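NmrA family protein (Shigella flexneri 2a, PDB 3QVO) is of unknown function but probably binds NAD(P), as expected of an NmrA-like protein with a Rossmann fold. Local coordinates at residues I40-D45 and S199-I204; T205-I208 and K213-G216. One frame throughout, in Å; residues are numbered along the deposited sequence.

Contact 1 of 2, residues I40-D45 and S199-I204; sequences INQLAD and SVAALI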
# COMPACT_ATOMS: atom_id res chain seq x y z
N ILE A 40 -7.67 1.60 7.49
CA ILE A 40 -8.00 0.93 8.75
C ILE A 40 -9.42 1.28 9.17
O ILE A 40 -10.19 0.42 9.58
CB ILE A 40 -7.01 1.36 9.84
CG1 ILE A 40 -5.67 0.71 9.59
CG2 ILE A 40 -7.51 1.03 11.24
CD1 ILE A 40 -4.52 1.38 10.33
N ASN A 41 -9.76 2.56 9.05
CA ASN A 41 -11.08 3.08 9.35
C ASN A 41 -12.21 2.54 8.48
O ASN A 41 -13.32 2.30 8.95
CB ASN A 41 -11.05 4.57 9.10
CG ASN A 41 -11.11 5.38 10.35
OD1 ASN A 41 -10.05 5.72 10.92
ND2 ASN A 41 -12.36 5.78 10.77
N GLN A 42 -11.96 2.43 7.19
CA GLN A 42 -12.94 1.82 6.33
C GLN A 42 -13.05 0.33 6.60
O GLN A 42 -14.12 -0.25 6.41
CB GLN A 42 -12.56 2.00 4.89
CG GLN A 42 -12.45 3.45 4.49
CD GLN A 42 -12.47 3.58 3.00
OE1 GLN A 42 -13.51 3.29 2.36
NE2 GLN A 42 -11.34 4.00 2.42
N LEU A 43 -11.97 -0.30 7.04
CA LEU A 43 -12.03 -1.73 7.37
C LEU A 43 -12.70 -2.00 8.73
O LEU A 43 -13.08 -3.14 9.02
CB LEU A 43 -10.64 -2.36 7.27
CG LEU A 43 -10.01 -2.37 5.87
CD1 LEU A 43 -8.69 -3.01 5.93
CD2 LEU A 43 -10.89 -3.02 4.74
N ALA A 44 -12.88 -0.97 9.54
CA ALA A 44 -13.25 -1.16 10.95
C ALA A 44 -14.67 -1.72 11.15
O ALA A 44 -14.97 -2.34 12.17
CB ALA A 44 -13.13 0.16 11.70
N ASP A 45 -15.55 -1.47 10.21
CA ASP A 45 -16.92 -1.94 10.38
C ASP A 45 -17.21 -3.14 9.48
O ASP A 45 -18.34 -3.57 9.41
CB ASP A 45 -17.90 -0.79 10.13
CG ASP A 45 -17.94 -0.41 8.70
OD1 ASP A 45 -17.21 -1.08 7.94
OD2 ASP A 45 -18.68 0.54 8.32
N SER A 199 -8.68 9.22 -1.43
CA SER A 199 -8.92 8.58 -2.71
C SER A 199 -8.14 7.28 -2.79
O SER A 199 -8.68 6.23 -3.18
CB SER A 199 -8.50 9.48 -3.86
OG SER A 199 -9.29 10.68 -3.94
N VAL A 200 -6.87 7.34 -2.42
CA VAL A 200 -6.02 6.18 -2.55
C VAL A 200 -6.49 5.10 -1.59
O VAL A 200 -6.50 3.93 -1.94
CB VAL A 200 -4.55 6.54 -2.33
CG1 VAL A 200 -3.67 5.29 -2.50
CG2 VAL A 200 -4.13 7.63 -3.30
N ALA A 201 -6.91 5.50 -0.40
CA ALA A 201 -7.47 4.53 0.56
C ALA A 201 -8.72 3.86 0.01
O ALA A 201 -8.91 2.66 0.17
CB ALA A 201 -7.77 5.18 1.90
N ALA A 202 -9.57 4.64 -0.65
CA ALA A 202 -10.78 4.09 -1.26
C ALA A 202 -10.43 3.01 -2.27
O ALA A 202 -11.08 1.99 -2.33
CB ALA A 202 -11.58 5.18 -1.91
N LEU A 203 -9.42 3.23 -3.09
CA LEU A 203 -9.01 2.21 -4.05
C LEU A 203 -8.53 0.95 -3.32
O LEU A 203 -8.92 -0.13 -3.65
CB LEU A 203 -7.89 2.72 -4.97
CG LEU A 203 -7.44 1.76 -6.10
CD1 LEU A 203 -8.59 1.23 -7.04
CD2 LEU A 203 -6.36 2.42 -6.93
N ILE A 204 -7.66 1.14 -2.34
CA ILE A 204 -7.08 0.04 -1.62
C ILE A 204 -8.22 -0.80 -1.05
O ILE A 204 -8.27 -2.01 -1.28
CB ILE A 204 -6.08 0.53 -0.54
CG1 ILE A 204 -4.86 1.17 -1.22
CG2 ILE A 204 -5.59 -0.62 0.36
CD1 ILE A 204 -4.05 2.04 -0.30

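Contact 2 of 2, residues T205-I208 and K213-G216; sequences TDII and KHIG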
# COMPACT_ATOMS: atom_id res chain seq x y z
N THR A 205 -9.20 -0.14 -0.42
CA THR A 205 -10.33 -0.82 0.17
C THR A 205 -11.18 -1.56 -0.85
O THR A 205 -11.61 -2.69 -0.59
CB THR A 205 -11.17 0.17 0.99
OG1 THR A 205 -10.38 0.62 2.11
CG2 THR A 205 -12.40 -0.50 1.55
N ASP A 206 -11.42 -0.95 -2.01
CA ASP A 206 -12.13 -1.65 -3.08
C ASP A 206 -11.38 -2.92 -3.52
O ASP A 206 -12.02 -3.93 -3.80
CB ASP A 206 -12.41 -0.75 -4.26
CG ASP A 206 -13.50 0.31 -3.96
OD1 ASP A 206 -14.07 0.33 -2.82
OD2 ASP A 206 -13.78 1.12 -4.87
N ILE A 207 -10.05 -2.90 -3.52
CA ILE A 207 -9.28 -4.06 -3.96
C ILE A 207 -9.33 -5.13 -2.85
O ILE A 207 -9.50 -6.31 -3.11
CB ILE A 207 -7.83 -3.70 -4.28
CG1 ILE A 207 -7.73 -2.69 -5.42
CG2 ILE A 207 -7.01 -4.96 -4.67
CD1 ILE A 207 -6.26 -2.27 -5.78
N ILE A 208 -9.19 -4.70 -1.61
CA ILE A 208 -9.31 -5.61 -0.50
C ILE A 208 -10.69 -6.27 -0.52
O ILE A 208 -10.84 -7.48 -0.31
CB ILE A 208 -9.12 -4.86 0.81
CG1 ILE A 208 -7.66 -4.48 0.97
CG2 ILE A 208 -9.62 -5.72 1.99
CD1 ILE A 208 -7.33 -3.64 2.19
N LYS A 213 -9.63 -7.77 -8.60
CA LYS A 213 -9.42 -6.59 -9.43
C LYS A 213 -7.97 -6.14 -9.39
O LYS A 213 -7.25 -6.31 -8.38
CB LYS A 213 -10.26 -5.42 -8.94
CG LYS A 213 -11.79 -5.57 -9.06
CD LYS A 213 -12.46 -4.28 -8.54
CE LYS A 213 -13.97 -4.24 -8.70
NZ LYS A 213 -14.57 -3.13 -7.89
N HIS A 214 -7.56 -5.57 -10.52
CA HIS A 214 -6.27 -4.98 -10.71
C HIS A 214 -5.07 -5.88 -10.44
O HIS A 214 -4.00 -5.39 -10.10
CB HIS A 214 -6.19 -3.69 -9.89
CG HIS A 214 -7.25 -2.69 -10.23
ND1 HIS A 214 -7.36 -2.13 -11.48
CD2 HIS A 214 -8.23 -2.15 -9.49
CE1 HIS A 214 -8.37 -1.28 -11.49
NE2 HIS A 214 -8.91 -1.26 -10.29
N ILE A 215 -5.23 -7.20 -10.62
CA ILE A 215 -4.11 -8.14 -10.45
C ILE A 215 -3.15 -8.01 -11.63
O ILE A 215 -3.59 -7.96 -12.75
CB ILE A 215 -4.57 -9.59 -10.42
CG1 ILE A 215 -5.27 -9.87 -9.08
CG2 ILE A 215 -3.36 -10.52 -10.63
CD1 ILE A 215 -5.98 -11.27 -8.99
N GLY A 216 -1.85 -7.89 -11.34
CA GLY A 216 -0.82 -7.73 -12.39
C GLY A 216 -0.63 -6.32 -12.91
O GLY A 216 0.04 -6.13 -13.91

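Contact 1 of 2, residues I40-D45 and S199-I204
Ala201 is the first residue of 199-204 to meet Gln42, and it does so with both its methyl and its carbonyl group. The methyl CB is 3.8 Å from Gln42 NE2, while the carbonyl carbon of Ala201 lies 3.6 Å from the same nitrogen. NE2 sits over the flat face of the peptide joining Ala201 to Ala202, and the side-chain amide stands steeply on that peptide, its plane turned by roughly 66°. Although Ala201 O is also 3.6 Å from NE2, no hydrogen bond forms; this oxygen instead accepts one from the hydroxyl of Thr205, a turn further along. The two segments belong to helices 34-43 and 197-209 of the Rossmann fold, the former being the helix that follows the first strand and its glycine-rich loop. Ala202 comes next, and its backbone N, 3.6 Å from Gln42 NE2, completes the patch beneath the amide. With CG of Gln42 anti to the carbonyl carbon (chi1 -59°) and the chain extended beyond it, the side chain bridges helices whose CA atoms at Gln42 and Ala202 are 8.2 Å apart. Further along, Ile204 packs against Ile35 and Val39 of helix 34-43 and against Leu168 of strand 164-174.

Contact 2 of 2, residues T205-I208 and K213-G216
Ile207 meets both Lys213 and His214 where the chain returns after the end of its helix. At CB its side chain divides. The CG2 branch, anti to the backbone N, approaches the backbone of the returning chain and stops 4.0 Å from Lys213 O, an ordinary methyl-to-carbonyl contact. The other branch goes to the imidazole: with CG1 anti to the carbonyl carbon (chi1 -61°), this methylene lies 4.1 Å from His214 CD2, at the edge of the ring and near its plane. The terminal CD1 is at a similar range, 4.2 Å from His214 CD2, so the aliphatic chain passes the CD2 corner of the imidazole, and the two side chains cross at about a right angle. The loop carrying His214 links helix 197-209 to strand 217-222, closing a beta-alpha-beta unit whose strands, 194-196 and 217-222, both run parallel to strand 164-174. On the polar side of the ring, ND1 is hydrogen-bonded to Glu217, which should limit rotation of the imidazole, and His214 O is bound by the hydroxyl of Thr166. Lys213, its CB directed at the helix, is extended beyond CB and brings NZ to 5.3 Å from Asp206 OD2; the opposite charges may attract weakly at that separation, but they form no salt bridge. Ile207 also touches Arg119 and Ile121 of strand 119-123.

In the fold
Both contacts use helix 197-209, contact 1 through its earlier turns and contact 2 through the later ones, with centres about 12 Å apart. Contact 1 is the more buried, yet smaller: it joins two helices distant in sequence through a single polar amide whose NE2 is set over a peptide face and beside a methyl. Contact 2, local in sequence, ties the helix to the loop before strand 217-222 and is largely aliphatic, a buried isoleucine against an imidazole edge and a backbone carbonyl, with an exposed lysine alongside. Neither has a hydrogen bond between its segments. They touch one another: Gln42 NE2 packs 3.5 Å from Thr205 OG1, and Leu203 CD1 lies 4.1 Å from His214 NE2.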